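Local coordinates for solute-binding protein (Thermoactinomyces vulgaris, PDB 2ZYO) that binds cyclodextrins and linear maltodextrins such as maltotetraose, and probably passes them on for uptake across the cell membrane, at residues N158-Q163 with E221-Q226; E170-Y175 with Q226-D231; Y178-A183 with N213-W218; E361-A366 with Q379-A384. One frame throughout, in Å; residues are numbered along the deposited sequence.

How the contacts relate
The four contacts show how several layers of a solute-binding protein can stand behind one sugar site. Contacts 1, 3 and 4 each lie on the same side of the chain's centre as contact 2. Contact 2, at the glucose units, has its centre about 13 Å from those of contacts 1 and 3 and about 14 Å from that of contact 4. Helix 174-183 serves contacts 2 and 3, while contact 1 uses the loop that follows helix 206-220 of contact 3. Contact 3 is nested within the loops closed by contacts 1 and 2, whose segments alternate; contact 4 comes later in the chain. It rejoins the group through N364, whose OD1 meets F174 N, and so ties a C-terminal helical hairpin to the pocket.

Contact 1: N158-Q163 with E221-Q226; sequences NKPDEQ and EARLPQ
N158 and R223 illustrate a reciprocal arrangement, in which each side chain crosses between two loops to finish on a backbone carbonyl of the other. The carboxamide of N158 points ND2 at A222 O, 2.8 Å away, in a nearly straight bond of 167° that lies in the planes of both the amide and the carbonyl and uses a lone pair. R223 answers side-on. A bend at chi3 (-65°) brings NE round, and R223 NE and NH2 converge on N158 O at 3.0 Å and 2.7 Å, the oxygen lying almost in the guanidinium plane. NH2 approaches on a carbonyl lone pair, whereas NE is tilted from the carbonyl plane by 29°. Two donors thus grip one oxygen and fix the rotation of the flat group. Beside them the P160 ring crosses the arginine chain at about a right angle, its CG 4.0 Å from R223 CB, and L224 CD2 touches N158 ND2 at 3.6 Å. N158 OD1 takes G166 N, and its ND2 also gives to V167 O. An alanine in place of N158 would probably leave A222 O, V167 O and G166 N each without this side-chain partner. The asparagine, just beyond helix 147-157, thus joins strand 165-169 to the loop after helix 206-220, and R223 NH2 additionally bonds K155 O of helix 147-157.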
# COMPACT_ATOMS: atom_id res chain seq x y z
N ASN A 158 17.68 -8.51 -20.74
CA ASN A 158 16.38 -8.14 -21.32
C ASN A 158 16.36 -8.28 -22.84
O ASN A 158 17.10 -7.60 -23.55
CB ASN A 158 15.95 -6.73 -20.89
CG ASN A 158 15.51 -6.66 -19.42
OD1 ASN A 158 15.57 -7.65 -18.69
ND2 ASN A 158 15.07 -5.49 -18.99
N LYS A 159 15.51 -9.19 -23.32
CA LYS A 159 15.38 -9.50 -24.74
C LYS A 159 13.91 -9.43 -25.17
O LYS A 159 13.23 -10.45 -25.22
CB LYS A 159 15.93 -10.90 -25.05
CG LYS A 159 17.42 -11.08 -24.80
CD LYS A 159 17.85 -12.53 -24.97
CE LYS A 159 17.55 -13.36 -23.73
NZ LYS A 159 18.05 -14.76 -23.86
N PRO A 160 13.42 -8.21 -25.48
CA PRO A 160 12.01 -8.00 -25.84
C PRO A 160 11.54 -8.81 -27.05
O PRO A 160 10.36 -9.20 -27.10
CB PRO A 160 11.93 -6.50 -26.14
CG PRO A 160 13.34 -6.06 -26.35
CD PRO A 160 14.18 -6.95 -25.49
N ASP A 161 12.44 -9.08 -28.00
CA ASP A 161 12.11 -9.84 -29.21
C ASP A 161 11.74 -11.30 -28.93
O ASP A 161 11.01 -11.92 -29.71
CB ASP A 161 13.26 -9.79 -30.21
CG ASP A 161 13.38 -8.44 -30.90
OD1 ASP A 161 12.38 -7.99 -31.50
OD2 ASP A 161 14.47 -7.85 -30.85
N GLU A 162 12.23 -11.83 -27.82
CA GLU A 162 11.99 -13.22 -27.45
C GLU A 162 11.10 -13.33 -26.21
O GLU A 162 10.88 -14.43 -25.69
CB GLU A 162 13.32 -13.95 -27.23
CG GLU A 162 14.18 -14.05 -28.49
CD GLU A 162 15.50 -14.77 -28.27
OE1 GLU A 162 16.08 -14.66 -27.17
OE2 GLU A 162 15.97 -15.46 -29.21
N GLN A 163 10.58 -12.19 -25.76
CA GLN A 163 9.72 -12.10 -24.58
C GLN A 163 10.40 -12.67 -23.33
O GLN A 163 9.75 -13.28 -22.48
CB GLN A 163 8.36 -12.77 -24.83
CG GLN A 163 7.63 -12.28 -26.08
CD GLN A 163 7.20 -10.82 -25.98
OE1 GLN A 163 6.81 -10.34 -24.92
NE2 GLN A 163 7.28 -10.11 -27.10
N GLU A 221 17.76 1.90 -22.20
CA GLU A 221 18.88 0.97 -22.01
C GLU A 221 18.45 -0.45 -21.66
O GLU A 221 19.07 -1.42 -22.11
CB GLU A 221 19.85 1.50 -20.94
CG GLU A 221 20.54 2.81 -21.29
CD GLU A 221 21.54 3.24 -20.23
OE1 GLU A 221 22.17 2.37 -19.59
OE2 GLU A 221 21.71 4.46 -20.04
N ALA A 222 17.41 -0.58 -20.84
CA ALA A 222 16.93 -1.89 -20.40
C ALA A 222 15.81 -2.45 -21.28
O ALA A 222 15.25 -3.51 -20.99
CB ALA A 222 16.50 -1.84 -18.93
N ARG A 223 15.49 -1.72 -22.35
CA ARG A 223 14.61 -2.18 -23.43
C ARG A 223 13.22 -2.67 -23.00
O ARG A 223 12.66 -3.58 -23.62
CB ARG A 223 15.33 -3.25 -24.28
CG ARG A 223 16.63 -2.77 -24.92
CD ARG A 223 17.34 -3.89 -25.68
NE ARG A 223 17.80 -4.96 -24.80
CZ ARG A 223 19.00 -5.02 -24.23
NH1 ARG A 223 19.90 -4.06 -24.43
NH2 ARG A 223 19.30 -6.04 -23.44
N LEU A 224 12.66 -2.07 -21.96
CA LEU A 224 11.30 -2.40 -21.53
C LEU A 224 10.26 -1.96 -22.56
O LEU A 224 10.45 -0.92 -23.21
CB LEU A 224 10.98 -1.79 -20.15
CG LEU A 224 11.73 -2.29 -18.91
CD1 LEU A 224 10.99 -1.84 -17.66
CD2 LEU A 224 11.90 -3.80 -18.89
N PRO A 225 9.18 -2.74 -22.72
CA PRO A 225 8.10 -2.36 -23.65
C PRO A 225 7.53 -1.00 -23.28
O PRO A 225 7.12 -0.79 -22.14
CB PRO A 225 7.06 -3.46 -23.46
CG PRO A 225 7.80 -4.61 -22.90
CD PRO A 225 8.89 -4.02 -22.06
N GLN A 226 7.49 -0.09 -24.25
CA GLN A 226 7.19 1.32 -23.97
C GLN A 226 5.72 1.64 -23.66
O GLN A 226 5.40 2.78 -23.31
CB GLN A 226 7.75 2.21 -25.09
CG GLN A 226 9.27 2.21 -25.15
CD GLN A 226 9.84 2.84 -26.41
OE1 GLN A 226 9.29 3.79 -26.95
NE2 GLN A 226 10.96 2.30 -26.88

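Contact 2: E170-Y175 with Q226-D231; sequences EANNFY and QSLKAD. With GLC (alpha-D-glucopyranose), chain B; GLC (alpha-D-glucopyranose), chain C.
E170 begins the segment by lying against L228, whose CD1 is 3.5 Å from E170 CA. Its extended side chain carries the carboxylate on to the start of helix 230-238, where E170 OE2 is 3.2 Å from A230 CB. A water bound to E170 OE1 also donates to N172 OD1 and accepts from K229 NZ; the lysine and the nearby helix start are likely to favour the negative charge. From E170 to N173 the backbone makes a type I turn. In it N172 has CG between its backbone N and carbonyl carbon (chi1 57°), and ND2 reaches L228 O at 2.9 Å in an almost straight bond of 170°. The same ND2 reaches Q226 O through a second water. N173 has both amide atoms engaged. N173 OD1 accepts from Y175 N at 3.0 Å, capping helix 174-183, and from O6 of the chain B glucose, also at 3.0 Å. N173 ND2 donates to O6 of the chain C glucose at 3.2 Å and to E170 OE1 at 3.1 Å, coming from above the carboxylate plane. An alanine in place of N173 would probably leave Y175 N uncapped and deprive both glucose O6 atoms of a partner. Y175 then offers one ring face to the chain C glucose, with C4 lying 3.9 Å above the ring centre. An aromatic face under a pyranose, flanked by amide and carboxylate groups that bind hydroxyls, is characteristic of maltodextrin-binding pockets; E129 also bonds the glycan.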
# COMPACT_ATOMS: atom_id res chain seq x y z
N GLU A 170 6.46 -2.51 -13.91
CA GLU A 170 5.66 -1.39 -14.37
C GLU A 170 6.41 -0.07 -14.22
O GLU A 170 6.05 0.78 -13.39
CB GLU A 170 4.33 -1.32 -13.60
CG GLU A 170 3.27 -2.27 -14.10
CD GLU A 170 1.91 -1.93 -13.56
OE1 GLU A 170 1.39 -0.84 -13.88
OE2 GLU A 170 1.35 -2.75 -12.80
N ALA A 171 7.44 0.10 -15.05
CA ALA A 171 8.32 1.27 -14.98
C ALA A 171 7.68 2.55 -15.51
O ALA A 171 8.31 3.61 -15.51
CB ALA A 171 9.64 0.98 -15.70
N ASN A 172 6.44 2.45 -15.98
CA ASN A 172 5.66 3.61 -16.41
C ASN A 172 4.57 3.99 -15.40
O ASN A 172 3.65 4.74 -15.72
CB ASN A 172 5.08 3.38 -17.81
CG ASN A 172 4.19 2.14 -17.88
OD1 ASN A 172 4.02 1.41 -16.90
ND2 ASN A 172 3.62 1.89 -19.06
N ASN A 173 4.70 3.45 -14.19
CA ASN A 173 3.72 3.65 -13.13
C ASN A 173 4.44 4.15 -11.88
O ASN A 173 5.29 3.45 -11.32
CB ASN A 173 2.99 2.33 -12.85
CG ASN A 173 1.83 2.48 -11.87
OD1 ASN A 173 1.82 3.36 -11.00
ND2 ASN A 173 0.84 1.60 -12.00
N PHE A 174 4.11 5.37 -11.46
CA PHE A 174 4.77 6.04 -10.33
C PHE A 174 4.68 5.27 -9.02
O PHE A 174 5.57 5.36 -8.17
CB PHE A 174 4.21 7.46 -10.16
CG PHE A 174 4.85 8.25 -9.05
CD1 PHE A 174 6.20 8.59 -9.10
CD2 PHE A 174 4.09 8.69 -7.97
CE1 PHE A 174 6.79 9.33 -8.08
CE2 PHE A 174 4.67 9.44 -6.95
CZ PHE A 174 6.02 9.76 -7.01
N TYR A 175 3.60 4.50 -8.84
CA TYR A 175 3.50 3.65 -7.65
C TYR A 175 4.72 2.72 -7.54
O TYR A 175 5.26 2.51 -6.45
CB TYR A 175 2.20 2.83 -7.64
CG TYR A 175 2.15 1.89 -6.46
CD1 TYR A 175 1.76 2.34 -5.20
CD2 TYR A 175 2.57 0.56 -6.59
CE1 TYR A 175 1.75 1.49 -4.10
CE2 TYR A 175 2.56 -0.30 -5.49
CZ TYR A 175 2.15 0.18 -4.26
OH TYR A 175 2.15 -0.67 -3.18
N GLN A 226 7.49 -0.09 -24.25
CA GLN A 226 7.19 1.32 -23.97
C GLN A 226 5.72 1.64 -23.66
O GLN A 226 5.40 2.78 -23.31
CB GLN A 226 7.75 2.21 -25.09
CG GLN A 226 9.27 2.21 -25.15
CD GLN A 226 9.84 2.84 -26.41
OE1 GLN A 226 9.29 3.79 -26.95
NE2 GLN A 226 10.96 2.30 -26.88
N SER A 227 4.85 0.64 -23.77
CA SER A 227 3.44 0.79 -23.42
C SER A 227 2.94 -0.36 -22.54
O SER A 227 1.79 -0.78 -22.64
CB SER A 227 2.59 0.93 -24.68
OG SER A 227 3.03 2.01 -25.48
N LEU A 228 3.82 -0.84 -21.66
CA LEU A 228 3.52 -1.99 -20.81
C LEU A 228 2.43 -1.72 -19.77
O LEU A 228 2.20 -0.57 -19.38
CB LEU A 228 4.80 -2.52 -20.14
CG LEU A 228 5.53 -1.66 -19.09
CD1 LEU A 228 4.91 -1.84 -17.71
CD2 LEU A 228 7.01 -2.01 -19.04
N LYS A 229 1.77 -2.78 -19.34
CA LYS A 229 0.77 -2.73 -18.28
C LYS A 229 1.02 -3.85 -17.27
O LYS A 229 1.94 -4.65 -17.45
CB LYS A 229 -0.64 -2.85 -18.86
CG LYS A 229 -1.23 -1.54 -19.40
CD LYS A 229 -2.22 -0.89 -18.42
CE LYS A 229 -1.54 -0.14 -17.28
NZ LYS A 229 -0.81 1.08 -17.73
N ALA A 230 0.22 -3.89 -16.21
CA ALA A 230 0.33 -4.93 -15.18
C ALA A 230 0.33 -6.34 -15.77
O ALA A 230 1.11 -7.20 -15.35
CB ALA A 230 -0.78 -4.78 -14.15
N ASP A 231 -0.54 -6.57 -16.75
CA ASP A 231 -0.68 -7.89 -17.35
C ASP A 231 0.54 -8.32 -18.17
O ASP A 231 0.83 -9.51 -18.28
CB ASP A 231 -1.94 -7.98 -18.21
CG ASP A 231 -2.29 -9.40 -18.56
OD1 ASP A 231 -2.81 -10.12 -17.68
OD2 ASP A 231 -2.05 -9.81 -19.72
C1 GLC B . -1.73 2.83 -6.63
C2 GLC B . -2.83 3.70 -6.02
C3 GLC B . -3.84 4.09 -7.10
C4 GLC B . -3.12 4.78 -8.26
C5 GLC B . -2.00 3.88 -8.79
C6 GLC B . -1.17 4.56 -9.86
O2 GLC B . -3.49 2.98 -4.99
O3 GLC B . -4.81 4.96 -6.55
O4 GLC B . -4.05 5.05 -9.30
O5 GLC B . -1.10 3.52 -7.72
O6 GLC B . -1.17 3.81 -11.06
C1 GLC C . -1.33 -2.46 -6.23
C2 GLC C . -1.75 -1.59 -5.02
C3 GLC C . -2.36 -0.23 -5.43
C4 GLC C . -1.55 0.44 -6.53
C5 GLC C . -1.32 -0.55 -7.68
C6 GLC C . -0.51 0.05 -8.83
O1 GLC C . -2.43 -3.02 -6.87
O2 GLC C . -2.67 -2.31 -4.20
O3 GLC C . -2.39 0.63 -4.30
O4 GLC C . -2.26 1.59 -7.02
O5 GLC C . -0.59 -1.69 -7.20
O6 GLC C . -1.35 0.46 -9.89
O HOH W 1 1.47 0.87 -16.01
O HOH W 2 3.51 3.88 -21.22

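Contact 3: Y178-A183 with N213-W218; sequences YFLFAA and NEVQKW
L180 spreads its two methyls over helix 213-218 and carries much of this buried contact. L180 CD2 rests 4.0 Å from E214 CB, the aliphatic start of an otherwise polar side chain. L180 CD1 takes the other direction and meets V215 CG2, again at 4.0 Å, with W218 next to it; the indole CD1 is 4.3 Å from L180 CD1, which approaches the ring obliquely. V215 in turn is shared. With CG2 anti to its carbonyl carbon, the valine brings that methyl against both L180 and F181, whose CE2 comes within 3.9 Å. No hydrogen bond links the two segments, so the fit rests on the shapes of these apolar groups.

A second shell fixes the polar ends. Beyond CB, E214 bends at chi2 (-82°), which turns CD aside, and its carboxylate forms salt bridges with K217 through OE1, 3.3 Å from NZ, and with K184 through OE2. The buried indole N-H of W218 is satisfied by Y147 OH, while F151 and F169 make edge-to-face contacts with the tryptophan and F174 does so with F181.

The axes of the two short helical segments approach to 9.7 Å at 140°, closer to antiparallel than to perpendicular. Helix 147-157 flanks them through Y147, F151 and A154, F169 of strand 165-169 borders the indole, and H367 of helix 360-371 touches V215.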
# COMPACT_ATOMS: atom_id res chain seq x y z
N TYR A 178 8.41 4.80 -7.54
CA TYR A 178 8.64 5.72 -6.43
C TYR A 178 10.04 5.60 -5.82
O TYR A 178 10.68 6.62 -5.54
CB TYR A 178 7.58 5.58 -5.34
CG TYR A 178 7.82 6.50 -4.17
CD1 TYR A 178 7.67 7.88 -4.30
CD2 TYR A 178 8.21 6.00 -2.93
CE1 TYR A 178 7.90 8.74 -3.23
CE2 TYR A 178 8.44 6.85 -1.85
CZ TYR A 178 8.28 8.21 -2.01
OH TYR A 178 8.50 9.07 -0.96
N PHE A 179 10.52 4.37 -5.64
CA PHE A 179 11.83 4.16 -5.02
C PHE A 179 12.96 4.87 -5.76
O PHE A 179 13.92 5.32 -5.14
CB PHE A 179 12.13 2.67 -4.80
CG PHE A 179 12.63 1.94 -6.03
CD1 PHE A 179 13.99 1.73 -6.22
CD2 PHE A 179 11.73 1.45 -6.97
CE1 PHE A 179 14.46 1.05 -7.35
CE2 PHE A 179 12.19 0.77 -8.11
CZ PHE A 179 13.55 0.57 -8.29
N LEU A 180 12.82 5.00 -7.08
CA LEU A 180 13.80 5.71 -7.90
C LEU A 180 13.80 7.21 -7.61
O LEU A 180 14.85 7.85 -7.60
CB LEU A 180 13.57 5.45 -9.39
CG LEU A 180 13.73 4.01 -9.88
CD1 LEU A 180 13.20 3.85 -11.30
CD2 LEU A 180 15.18 3.55 -9.79
N PHE A 181 12.61 7.76 -7.37
CA PHE A 181 12.47 9.18 -7.02
C PHE A 181 12.94 9.43 -5.59
O PHE A 181 13.68 10.38 -5.33
CB PHE A 181 11.03 9.64 -7.22
CG PHE A 181 10.62 9.73 -8.67
CD1 PHE A 181 10.67 10.94 -9.34
CD2 PHE A 181 10.19 8.60 -9.36
CE1 PHE A 181 10.30 11.04 -10.68
CE2 PHE A 181 9.82 8.68 -10.70
CZ PHE A 181 9.87 9.90 -11.36
N ALA A 182 12.51 8.58 -4.66
CA ALA A 182 12.91 8.68 -3.26
C ALA A 182 14.43 8.58 -3.08
O ALA A 182 15.00 9.28 -2.24
CB ALA A 182 12.21 7.62 -2.42
N ALA A 183 15.07 7.74 -3.88
CA ALA A 183 16.52 7.57 -3.86
C ALA A 183 17.26 8.88 -4.13
O ALA A 183 18.34 9.12 -3.59
CB ALA A 183 16.95 6.52 -4.88
N ASN A 213 15.08 10.41 -14.80
CA ASN A 213 16.21 9.99 -15.62
C ASN A 213 16.48 8.49 -15.48
O ASN A 213 16.87 7.83 -16.44
CB ASN A 213 17.47 10.78 -15.28
CG ASN A 213 17.45 12.20 -15.81
OD1 ASN A 213 16.57 12.57 -16.58
ND2 ASN A 213 18.42 12.99 -15.40
N GLU A 214 16.28 7.97 -14.27
CA GLU A 214 16.41 6.53 -14.03
C GLU A 214 15.28 5.77 -14.72
O GLU A 214 15.52 4.74 -15.35
CB GLU A 214 16.41 6.22 -12.52
CG GLU A 214 17.62 6.78 -11.77
CD GLU A 214 18.87 5.91 -11.87
OE1 GLU A 214 19.03 5.17 -12.87
OE2 GLU A 214 19.70 5.97 -10.94
N VAL A 215 14.06 6.29 -14.61
CA VAL A 215 12.89 5.72 -15.30
C VAL A 215 13.16 5.61 -16.80
O VAL A 215 12.94 4.55 -17.40
CB VAL A 215 11.62 6.57 -15.04
CG1 VAL A 215 10.46 6.13 -15.94
CG2 VAL A 215 11.22 6.51 -13.57
N GLN A 216 13.66 6.70 -17.39
CA GLN A 216 14.00 6.75 -18.81
C GLN A 216 14.97 5.64 -19.22
O GLN A 216 14.80 5.02 -20.27
CB GLN A 216 14.58 8.12 -19.15
CG GLN A 216 14.78 8.37 -20.64
CD GLN A 216 15.32 9.75 -20.93
OE1 GLN A 216 16.27 10.21 -20.29
NE2 GLN A 216 14.72 10.43 -21.91
N LYS A 217 15.97 5.39 -18.37
CA LYS A 217 16.98 4.36 -18.64
C LYS A 217 16.39 2.96 -18.79
O LYS A 217 16.92 2.13 -19.53
CB LYS A 217 18.06 4.37 -17.55
CG LYS A 217 19.06 5.52 -17.69
CD LYS A 217 19.91 5.68 -16.44
CE LYS A 217 20.85 4.50 -16.23
NZ LYS A 217 21.54 4.59 -14.91
N TRP A 218 15.29 2.69 -18.09
CA TRP A 218 14.61 1.40 -18.19
C TRP A 218 14.04 1.15 -19.58
O TRP A 218 13.88 -0.00 -19.99
CB TRP A 218 13.53 1.26 -17.11
CG TRP A 218 14.11 0.88 -15.80
CD1 TRP A 218 14.46 1.71 -14.77
CD2 TRP A 218 14.45 -0.45 -15.37
NE1 TRP A 218 14.98 0.99 -13.73
CE2 TRP A 218 14.99 -0.34 -14.06
CE3 TRP A 218 14.34 -1.72 -15.95
CZ2 TRP A 218 15.42 -1.45 -13.34
CZ3 TRP A 218 14.78 -2.83 -15.23
CH2 TRP A 218 15.31 -2.68 -13.93

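Contact 4: E361-A366 with Q379-A384; sequences EPINNA and QALNDA
A helical hairpin built on small residues brings P362 and A366 of helix 360-371 against A380 and A384 of helix 377-394. The axes of the two short helical segments run nearly antiparallel, at 165°, and come within 8.8 Å. Each small pair sits one turn apart on its own helix, so P362 faces A384 and A366 faces A380. A384 CB nestles by P362 O at 3.5 Å and also meets A366 CB at 3.9 Å. A366 CB in turn lies 3.6 Å from A380 O and 4.0 Å from A380 CB, which makes A366 common to both alanines opposite. To one flank the longer chains cross: I363 CG1 stands anti to the backbone N (chi1 -166°), and from it the chi2 of 66° sets CD1, which touches L381 CD2 at 3.7 Å. M212 of helix 206-220 packs on A366 and L381, and M388 on P362 and I363. On helix 360-371, N364 belongs to the glycan pocket. Methyls set against backbone carbonyls, with no hydrogen bond between the segments, imply an interface held by close apolar packing of small groups.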
# COMPACT_ATOMS: atom_id res chain seq x y z
N GLU A 361 -2.72 10.30 -12.24
CA GLU A 361 -2.94 10.40 -13.69
C GLU A 361 -1.84 11.20 -14.42
O GLU A 361 -1.20 10.66 -15.32
CB GLU A 361 -4.34 10.94 -14.00
CG GLU A 361 -4.71 10.96 -15.49
CD GLU A 361 -6.01 11.70 -15.77
OE1 GLU A 361 -6.94 11.63 -14.93
OE2 GLU A 361 -6.11 12.35 -16.83
N PRO A 362 -1.61 12.47 -14.02
CA PRO A 362 -0.56 13.29 -14.65
C PRO A 362 0.85 12.71 -14.51
O PRO A 362 1.62 12.76 -15.47
CB PRO A 362 -0.66 14.63 -13.91
CG PRO A 362 -2.00 14.64 -13.30
CD PRO A 362 -2.35 13.24 -12.99
N ILE A 363 1.20 12.18 -13.33
CA ILE A 363 2.55 11.64 -13.14
C ILE A 363 2.79 10.37 -13.96
O ILE A 363 3.89 10.17 -14.49
CB ILE A 363 2.94 11.46 -11.63
CG1 ILE A 363 4.45 11.25 -11.48
CG2 ILE A 363 2.16 10.33 -10.97
CD1 ILE A 363 5.30 12.44 -11.87
N ASN A 364 1.77 9.52 -14.06
CA ASN A 364 1.87 8.31 -14.87
C ASN A 364 1.92 8.63 -16.36
O ASN A 364 2.67 7.99 -17.10
CB ASN A 364 0.72 7.34 -14.56
CG ASN A 364 0.83 6.74 -13.16
OD1 ASN A 364 1.91 6.71 -12.57
ND2 ASN A 364 -0.29 6.27 -12.63
N ASN A 365 1.15 9.62 -16.79
CA ASN A 365 1.22 10.12 -18.16
C ASN A 365 2.62 10.64 -18.48
O ASN A 365 3.15 10.38 -19.56
CB ASN A 365 0.18 11.21 -18.40
CG ASN A 365 -1.24 10.66 -18.48
OD1 ASN A 365 -1.46 9.45 -18.45
ND2 ASN A 365 -2.21 11.56 -18.58
N ALA A 366 3.21 11.36 -17.53
CA ALA A 366 4.59 11.83 -17.65
C ALA A 366 5.57 10.68 -17.85
O ALA A 366 6.50 10.79 -18.65
CB ALA A 366 4.98 12.67 -16.43
N GLN A 379 10.68 18.23 -19.22
CA GLN A 379 9.46 18.70 -19.90
C GLN A 379 8.22 17.97 -19.41
O GLN A 379 7.19 18.60 -19.14
CB GLN A 379 9.60 18.53 -21.42
CG GLN A 379 10.60 19.47 -22.10
CD GLN A 379 10.94 19.04 -23.52
OE1 GLN A 379 10.85 17.86 -23.88
NE2 GLN A 379 11.35 20.01 -24.34
N ALA A 380 8.31 16.65 -19.29
CA ALA A 380 7.19 15.82 -18.86
C ALA A 380 6.78 16.12 -17.42
O ALA A 380 5.59 16.19 -17.12
CB ALA A 380 7.51 14.34 -19.04
N LEU A 381 7.77 16.30 -16.55
CA LEU A 381 7.50 16.59 -15.14
C LEU A 381 6.92 17.98 -14.95
O LEU A 381 6.00 18.16 -14.15
CB LEU A 381 8.76 16.41 -14.29
CG LEU A 381 9.28 14.98 -14.09
CD1 LEU A 381 10.60 15.01 -13.34
CD2 LEU A 381 8.27 14.09 -13.37
N ASN A 382 7.46 18.96 -15.67
CA ASN A 382 6.93 20.32 -15.64
C ASN A 382 5.47 20.37 -16.06
O ASN A 382 4.65 21.03 -15.40
CB ASN A 382 7.77 21.26 -16.52
CG ASN A 382 9.05 21.71 -15.84
OD1 ASN A 382 9.22 21.56 -14.62
ND2 ASN A 382 9.96 22.29 -16.62
N ASP A 383 5.15 19.66 -17.14
CA ASP A 383 3.77 19.56 -17.62
C ASP A 383 2.86 18.86 -16.63
O ASP A 383 1.73 19.30 -16.39
CB ASP A 383 3.73 18.83 -18.97
CG ASP A 383 4.26 19.67 -20.11
OD1 ASP A 383 4.60 20.86 -19.90
OD2 ASP A 383 4.35 19.14 -21.24
N ALA A 384 3.35 17.76 -16.04
CA ALA A 384 2.57 16.98 -15.09
C ALA A 384 2.22 17.77 -13.84
O ALA A 384 1.08 17.72 -13.37
CB ALA A 384 3.32 15.70 -14.71